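PDB 4RU1: monosaccharide ABC transporter substrate-binding protein, CUT2 family, which binds myo-inositol in the cleft between its two lobes and probably serves as the carbohydrate-binding component of an ABC-type importer. Local coordinates for residues A[89-92]-A[93-97]; A[156-159]-A[160-163]; A[236-239]-A[240-243]. All coordinates share one frame; numbering follows the deposited sequence.

From the N terminus the three contacts follow one another in series; none nests in or crosses another, and each closes only a turn or two of local chain, along a helix in the first two and over the end of one in the third. Interaction 1 lies in helix 87-99, between strands 79-82 and 104-107 of the all-parallel sheet. Interaction 2 occupies the first turns of helix 156-168, between strands 145-150 and 172-177 of the mixed sheet, and holds three residues of the inositol pocket. Interaction 3 spans the short helix 236-241 and its end, between strands 226-230 and 248-250 of that second sheet. Interactions 1 and 3 lie on opposite sides of the chain's centre, their own centres about 41 Å apart.

Interaction 1 of 3, residues A[89-92]-A[93-97]; sequences ALIP and AIKQA
A chi1 of -60° sets CG1 of Ile91 beside the backbone N and swings its CG2 methyl to the far side from that N, while Lys95, one turn on, sets CG beside its own N and runs extended to NZ. Together these torsions lay the lysine's aliphatic chain obliquely across the CG2 methyl of Ile91: CE comes to 3.7 Å from CG2, while CG and CD pass a little farther off. The backbone beneath them is joined by a nearly straight bond, Lys95 N to Ile91 O, 2.8 Å at 172°. The CD1 methyl of Ile91 meets Ile94 loosely, at 4.5 Å from its CD1, and that same Ile94 methyl lies 4.4 Å from Leu90 CB. Ile94 N bonds to Leu90 O, and Gln96 N to Pro92 O at 2.9 Å. Pro92 has no N-H to give to the preceding turn, and the helix kinks there. A water enters beside the proline, donating to Ala89 O (2.8 Å) and accepting from Ala93 N (2.9 Å), bridging two backbone groups that are not bonded to each other directly. Leu90 and Ile94 also touch Glu65 and Ile69 of helix 62-74, to which Gln96 OE1 is tied by Gln70. The arrangement is that of an amphipathic, proline-kinked helix, here the crossover of the beta-alpha-beta unit 79-82, 87-99, 104-107 in a periplasmic-binding-protein lobe.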
loop_
_atom_site.group_PDB
_atom_site.type_symbol
_atom_site.label_atom_id
_atom_site.label_comp_id
_atom_site.label_asym_id
_atom_site.label_seq_id
_atom_site.Cartn_x
_atom_site.Cartn_y
_atom_site.Cartn_z
ATOM N N ALA A 89 -16.687 5.801 -4.942
ATOM C CA ALA A 89 -17.446 4.579 -4.679
ATOM C C ALA A 89 -17.633 4.272 -3.197
ATOM O O ALA A 89 -18.537 3.478 -2.824
ATOM C CB ALA A 89 -16.769 3.423 -5.358
ATOM N N LEU A 90 -16.828 4.917 -2.335
ATOM C CA LEU A 90 -16.702 4.495 -0.928
ATOM C C LEU A 90 -17.048 5.556 0.064
ATOM O O LEU A 90 -17.496 5.233 1.149
ATOM C CB LEU A 90 -15.275 4.051 -0.629
ATOM C CG LEU A 90 -14.941 2.744 -1.343
ATOM C CD1 LEU A 90 -13.433 2.512 -1.317
ATOM C CD2 LEU A 90 -15.703 1.521 -0.824
ATOM N N ILE A 91 -16.850 6.835 -0.278
ATOM C CA ILE A 91 -17.181 7.956 0.617
ATOM C C ILE A 91 -18.614 7.985 1.157
ATOM O O ILE A 91 -18.812 8.111 2.348
ATOM C CB ILE A 91 -16.757 9.352 0.071
ATOM C CG1 ILE A 91 -15.224 9.414 -0.156
ATOM C CG2 ILE A 91 -17.144 10.452 1.026
ATOM C CD1 ILE A 91 -14.359 9.275 1.055
ATOM N N PRO A 92 -19.597 7.731 0.276
ATOM C CA PRO A 92 -20.993 7.750 0.792
ATOM C C PRO A 92 -21.219 6.695 1.905
ATOM O O PRO A 92 -21.817 7.022 2.930
ATOM C CB PRO A 92 -21.793 7.400 -0.458
ATOM C CG PRO A 92 -20.944 7.719 -1.643
ATOM C CD PRO A 92 -19.540 7.404 -1.160
ATOM N N ALA A 93 -20.681 5.478 1.736
ATOM C CA ALA A 93 -20.848 4.454 2.764
ATOM C C ALA A 93 -20.066 4.817 4.014
ATOM O O ALA A 93 -20.489 4.563 5.131
ATOM C CB ALA A 93 -20.404 3.072 2.258
ATOM N N ILE A 94 -18.916 5.462 3.855
ATOM C CA ILE A 94 -18.182 5.872 5.032
ATOM C C ILE A 94 -18.968 6.950 5.814
ATOM O O ILE A 94 -19.136 6.820 7.036
ATOM C CB ILE A 94 -16.705 6.297 4.727
ATOM C CG1 ILE A 94 -15.893 5.145 4.116
ATOM C CG2 ILE A 94 -16.071 6.847 5.979
ATOM C CD1 ILE A 94 -14.607 5.506 3.442
ATOM N N LYS A 95 -19.519 7.927 5.064
ATOM C CA LYS A 95 -20.371 8.946 5.702
ATOM C C LYS A 95 -21.538 8.333 6.414
ATOM O O LYS A 95 -21.883 8.757 7.517
ATOM C CB LYS A 95 -20.885 9.914 4.688
ATOM C CG LYS A 95 -19.751 10.815 4.207
ATOM C CD LYS A 95 -20.300 11.823 3.205
ATOM C CE LYS A 95 -19.256 12.850 2.790
ATOM N NZ LYS A 95 -19.571 13.584 1.523
ATOM N N GLN A 96 -22.129 7.305 5.831
ATOM C CA GLN A 96 -23.215 6.628 6.511
ATOM C C GLN A 96 -22.751 5.981 7.809
ATOM O O GLN A 96 -23.454 6.023 8.812
ATOM C CB GLN A 96 -23.887 5.607 5.591
ATOM C CG GLN A 96 -24.764 6.238 4.524
ATOM C CD GLN A 96 -25.207 5.252 3.453
ATOM O OE1 GLN A 96 -25.198 4.036 3.658
ATOM N NE2 GLN A 96 -25.608 5.775 2.308
ATOM N N ALA A 97 -21.566 5.380 7.799
ATOM C CA ALA A 97 -21.096 4.713 9.034
ATOM C C ALA A 97 -20.889 5.775 10.108
ATOM O O ALA A 97 -21.227 5.599 11.244
ATOM C CB ALA A 97 -19.796 3.963 8.768
HETATM O O HOH W 1 -20.351 4.162 -0.864
#

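Interaction 2 of 3, residues A[156-159]-A[160-163]; sequences VQLE and SRCN. With INS (1,2,3,4,5,6-hexahydroxy-cyclohexane), chain M.
Ser160 grips one carbonyl oxygen twice: its OG donates to Val156 O at 2.8 Å and its backbone N to the same atom at 2.9 Å, the two arriving from opposite faces of the carbonyl plane. With OG beside its own N (chi1 -71°), the hydroxyl folds back onto the preceding turn. Cys162 N and Asn163 N continue the helix by bonding to Leu158 O and Glu159 O. This is the N-terminal part of helix 156-168, the crossover of a beta-alpha-beta unit of the periplasmic-binding-protein fold, with its start at the ligand cleft. Arg161 is extended from CG to NE, its own CG passing 3.3 Å from Gln157 O. At the far end NH1 (2.8 Å) and NH2 (2.9 Å) both donate to inositol O1, which lies at the edge of the guanidinium, in its plane; a salt bridge from NE to Glu127 helps fix its rotation. With an alanine here the guanidinium is gone, and inositol O1 would probably lose this forked grip and Glu127 its salt-bridge partner. Leu158 comes alongside the end of Arg161 at a slant, its CD2 4.0 Å from NH1 of the arginine. Gln157 gives NE2 to inositol O5 at 3.0 Å, and the same nitrogen also bonds to Gln155 OE1.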
loop_
_atom_site.group_PDB
_atom_site.type_symbol
_atom_site.label_atom_id
_atom_site.label_comp_id
_atom_site.label_asym_id
_atom_site.label_seq_id
_atom_site.Cartn_x
_atom_site.Cartn_y
_atom_site.Cartn_z
ATOM N N VAL A 156 -6.514 5.310 -6.247
ATOM C CA VAL A 156 -5.923 6.649 -6.086
ATOM C C VAL A 156 -4.481 6.486 -5.560
ATOM O O VAL A 156 -3.576 7.353 -5.814
ATOM C CB VAL A 156 -6.709 7.600 -5.169
ATOM C CG1 VAL A 156 -8.009 8.003 -5.815
ATOM C CG2 VAL A 156 -6.929 7.088 -3.757
ATOM N N GLN A 157 -4.254 5.514 -4.694
ATOM C CA GLN A 157 -2.942 5.379 -4.042
ATOM C C GLN A 157 -1.853 4.951 -5.016
ATOM O O GLN A 157 -0.664 5.297 -4.847
ATOM C CB GLN A 157 -2.957 4.451 -2.834
ATOM C CG GLN A 157 -2.995 2.946 -3.126
ATOM C CD GLN A 157 -4.321 2.399 -3.666
ATOM O OE1 GLN A 157 -5.285 3.104 -3.944
ATOM N NE2 GLN A 157 -4.352 1.081 -3.691
ATOM N N LEU A 158 -2.236 4.207 -6.039
ATOM C CA LEU A 158 -1.326 3.800 -7.089
ATOM C C LEU A 158 -1.130 4.938 -8.071
ATOM O O LEU A 158 0.045 5.237 -8.448
ATOM C CB LEU A 158 -1.867 2.543 -7.796
ATOM C CG LEU A 158 -2.010 1.283 -6.933
ATOM C CD1 LEU A 158 -2.443 0.108 -7.781
ATOM C CD2 LEU A 158 -0.761 1.009 -6.077
ATOM N N GLU A 159 -2.211 5.595 -8.489
ATOM C CA GLU A 159 -2.076 6.668 -9.429
ATOM C C GLU A 159 -1.238 7.805 -8.858
ATOM O O GLU A 159 -0.462 8.415 -9.543
ATOM C CB GLU A 159 -3.482 7.187 -9.885
ATOM C CG GLU A 159 -4.263 6.113 -10.590
ATOM C CD GLU A 159 -3.744 5.723 -11.980
ATOM O OE1 GLU A 159 -3.018 6.483 -12.623
ATOM O OE2 GLU A 159 -4.084 4.596 -12.348
ATOM N N SER A 160 -1.376 8.065 -7.557
ATOM C CA SER A 160 -0.604 9.140 -6.937
ATOM C C SER A 160 0.870 8.847 -7.038
ATOM O O SER A 160 1.670 9.778 -7.186
ATOM C CB SER A 160 -1.036 9.249 -5.470
ATOM O OG SER A 160 -2.330 9.785 -5.368
ATOM N N ARG A 161 1.267 7.585 -6.833
ATOM C CA ARG A 161 2.666 7.235 -6.911
ATOM C C ARG A 161 3.254 7.551 -8.298
ATOM O O ARG A 161 4.289 8.222 -8.405
ATOM C CB ARG A 161 2.893 5.734 -6.597
ATOM C CG ARG A 161 2.612 5.317 -5.180
ATOM C CD ARG A 161 2.818 3.825 -4.942
ATOM N NE ARG A 161 2.567 3.511 -3.524
ATOM C CZ ARG A 161 2.388 2.282 -3.071
ATOM N NH1 ARG A 161 2.517 1.210 -3.841
ATOM N NH2 ARG A 161 2.206 2.115 -1.811
ATOM N N CYS A 162 2.530 7.101 -9.303
ATOM C CA CYS A 162 2.994 7.355 -10.686
ATOM C C CYS A 162 2.927 8.832 -11.036
ATOM O O CYS A 162 3.893 9.389 -11.676
ATOM C CB CYS A 162 2.228 6.506 -11.652
ATOM S SG CYS A 162 2.491 4.767 -11.315
ATOM N N ASN A 163 1.867 9.512 -10.641
ATOM C CA ASN A 163 1.846 10.970 -10.944
ATOM C C ASN A 163 3.054 11.660 -10.245
ATOM O O ASN A 163 3.640 12.587 -10.795
ATOM C CB ASN A 163 0.531 11.559 -10.552
ATOM C CG ASN A 163 0.499 13.033 -10.679
ATOM O OD1 ASN A 163 0.523 13.716 -9.690
ATOM N ND2 ASN A 163 0.490 13.540 -11.908
HETATM C C1 INS M . 0.689 -1.548 -1.850
HETATM C C2 INS M . 0.550 -2.621 -2.919
HETATM C C3 INS M . -0.796 -3.326 -2.749
HETATM C C4 INS M . -1.966 -2.370 -2.668
HETATM C C5 INS M . -1.802 -1.379 -1.560
HETATM C C6 INS M . -0.506 -0.619 -1.641
HETATM O O1 INS M . 1.903 -0.793 -1.979
HETATM O O2 INS M . 0.501 -1.918 -4.172
HETATM O O3 INS M . -0.939 -4.175 -3.905
HETATM O O4 INS M . -3.211 -3.095 -2.503
HETATM O O5 INS M . -2.849 -0.383 -1.551
HETATM O O6 INS M . -0.322 0.242 -0.479
#

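Interaction 3 of 3, residues A[236-239]-A[240-243]; sequences VPAE and IENG
Ile240 reaches back along the helix to Val236. Its CB lies 3.6 Å from Pro237 O; CG1, placed beside the backbone N (chi1 -68°), passes Val236 O at 3.6 Å; and CD1 ends against Val236 CG1, 3.8 Å away. Val236 offers that methyl because CG1 stands anti to its backbone N (chi1 169°). Below them Ile240 N bonds to Val236 O at 2.9 Å, followed by Glu241 N to Pro237 O and Asn242 N to Ala238 O. The extended Glu241 side chain lies back over the turn, with OE2 4.1 Å from Pro237 CB. The helix finishes in a Schellman motif: Gly243, at positive phi (85°), points its N back into the last turn, with a weak bond to Ile240 O at 3.3 Å. A side chain there would be pressed against the carbonyl oxygen of Asn242. Asn242 OD1 takes the backbone N-H of Gln244, bracing the chain as it leaves the helix. On one flank Val236 and Glu239 touch helix 208-220, where Glu239 OE1 bonds to Gln212; Pro237 and Glu241 rest on helix 293-300, while Val236 and Ile240 both touch Ala248 of strand 248-250.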
loop_
_atom_site.group_PDB
_atom_site.type_symbol
_atom_site.label_atom_id
_atom_site.label_comp_id
_atom_site.label_asym_id
_atom_site.label_seq_id
_atom_site.Cartn_x
_atom_site.Cartn_y
_atom_site.Cartn_z
ATOM N N VAL A 236 12.651 -9.521 -1.124
ATOM C CA VAL A 236 13.230 -8.226 -1.418
ATOM C C VAL A 236 14.590 -7.956 -0.761
ATOM O O VAL A 236 15.477 -7.461 -1.392
ATOM C CB VAL A 236 12.184 -7.140 -1.101
ATOM C CG1 VAL A 236 12.818 -5.765 -1.126
ATOM C CG2 VAL A 236 11.081 -7.180 -2.164
ATOM N N PRO A 237 14.772 -8.254 0.516
ATOM C CA PRO A 237 16.067 -8.000 1.121
ATOM C C PRO A 237 17.269 -8.580 0.348
ATOM O O PRO A 237 18.204 -7.849 0.073
ATOM C CB PRO A 237 15.918 -8.603 2.519
ATOM C CG PRO A 237 14.493 -8.376 2.805
ATOM C CD PRO A 237 13.796 -8.734 1.510
ATOM N N ALA A 238 17.208 -9.867 0.029
ATOM C CA ALA A 238 18.243 -10.523 -0.816
ATOM C C ALA A 238 18.461 -9.833 -2.124
ATOM O O ALA A 238 19.615 -9.661 -2.594
ATOM C CB ALA A 238 17.867 -11.956 -1.068
ATOM N N GLU A 239 17.337 -9.451 -2.734
ATOM C CA GLU A 239 17.347 -8.745 -4.004
ATOM C C GLU A 239 18.052 -7.408 -3.941
ATOM O O GLU A 239 18.758 -7.022 -4.873
ATOM C CB GLU A 239 15.908 -8.643 -4.584
ATOM C CG GLU A 239 15.474 -10.004 -5.037
ATOM C CD GLU A 239 13.996 -10.171 -5.184
ATOM O OE1 GLU A 239 13.172 -9.321 -4.753
ATOM O OE2 GLU A 239 13.625 -11.229 -5.679
ATOM N N ILE A 240 17.881 -6.652 -2.875
ATOM C CA ILE A 240 18.655 -5.420 -2.675
ATOM C C ILE A 240 20.150 -5.730 -2.453
ATOM O O ILE A 240 20.999 -5.159 -3.064
ATOM C CB ILE A 240 18.109 -4.637 -1.455
ATOM C CG1 ILE A 240 16.697 -4.084 -1.756
ATOM C CG2 ILE A 240 18.966 -3.483 -1.074
ATOM C CD1 ILE A 240 15.912 -3.610 -0.547
ATOM N N GLU A 241 20.434 -6.697 -1.612
ATOM C CA GLU A 241 21.835 -7.126 -1.372
ATOM C C GLU A 241 22.615 -7.545 -2.641
ATOM O O GLU A 241 23.769 -7.140 -2.840
ATOM C CB GLU A 241 21.822 -8.280 -0.344
ATOM C CG GLU A 241 21.365 -7.920 1.085
ATOM C CD GLU A 241 20.767 -9.080 1.881
ATOM O OE1 GLU A 241 21.083 -10.257 1.578
ATOM O OE2 GLU A 241 19.970 -8.815 2.825
ATOM N N ASN A 242 21.977 -8.322 -3.509
ATOM C CA ASN A 242 22.621 -8.836 -4.730
ATOM C C ASN A 242 22.463 -7.927 -5.989
ATOM O O ASN A 242 22.910 -8.296 -7.087
ATOM C CB ASN A 242 22.207 -10.277 -5.036
ATOM C CG ASN A 242 20.737 -10.435 -5.356
ATOM O OD1 ASN A 242 20.071 -9.500 -5.808
ATOM N ND2 ASN A 242 20.217 -11.619 -5.127
ATOM N N GLY A 243 21.831 -6.764 -5.832
ATOM C CA GLY A 243 21.705 -5.839 -6.951
ATOM C C GLY A 243 20.504 -6.085 -7.906
ATOM O O GLY A 243 20.404 -5.358 -8.898
#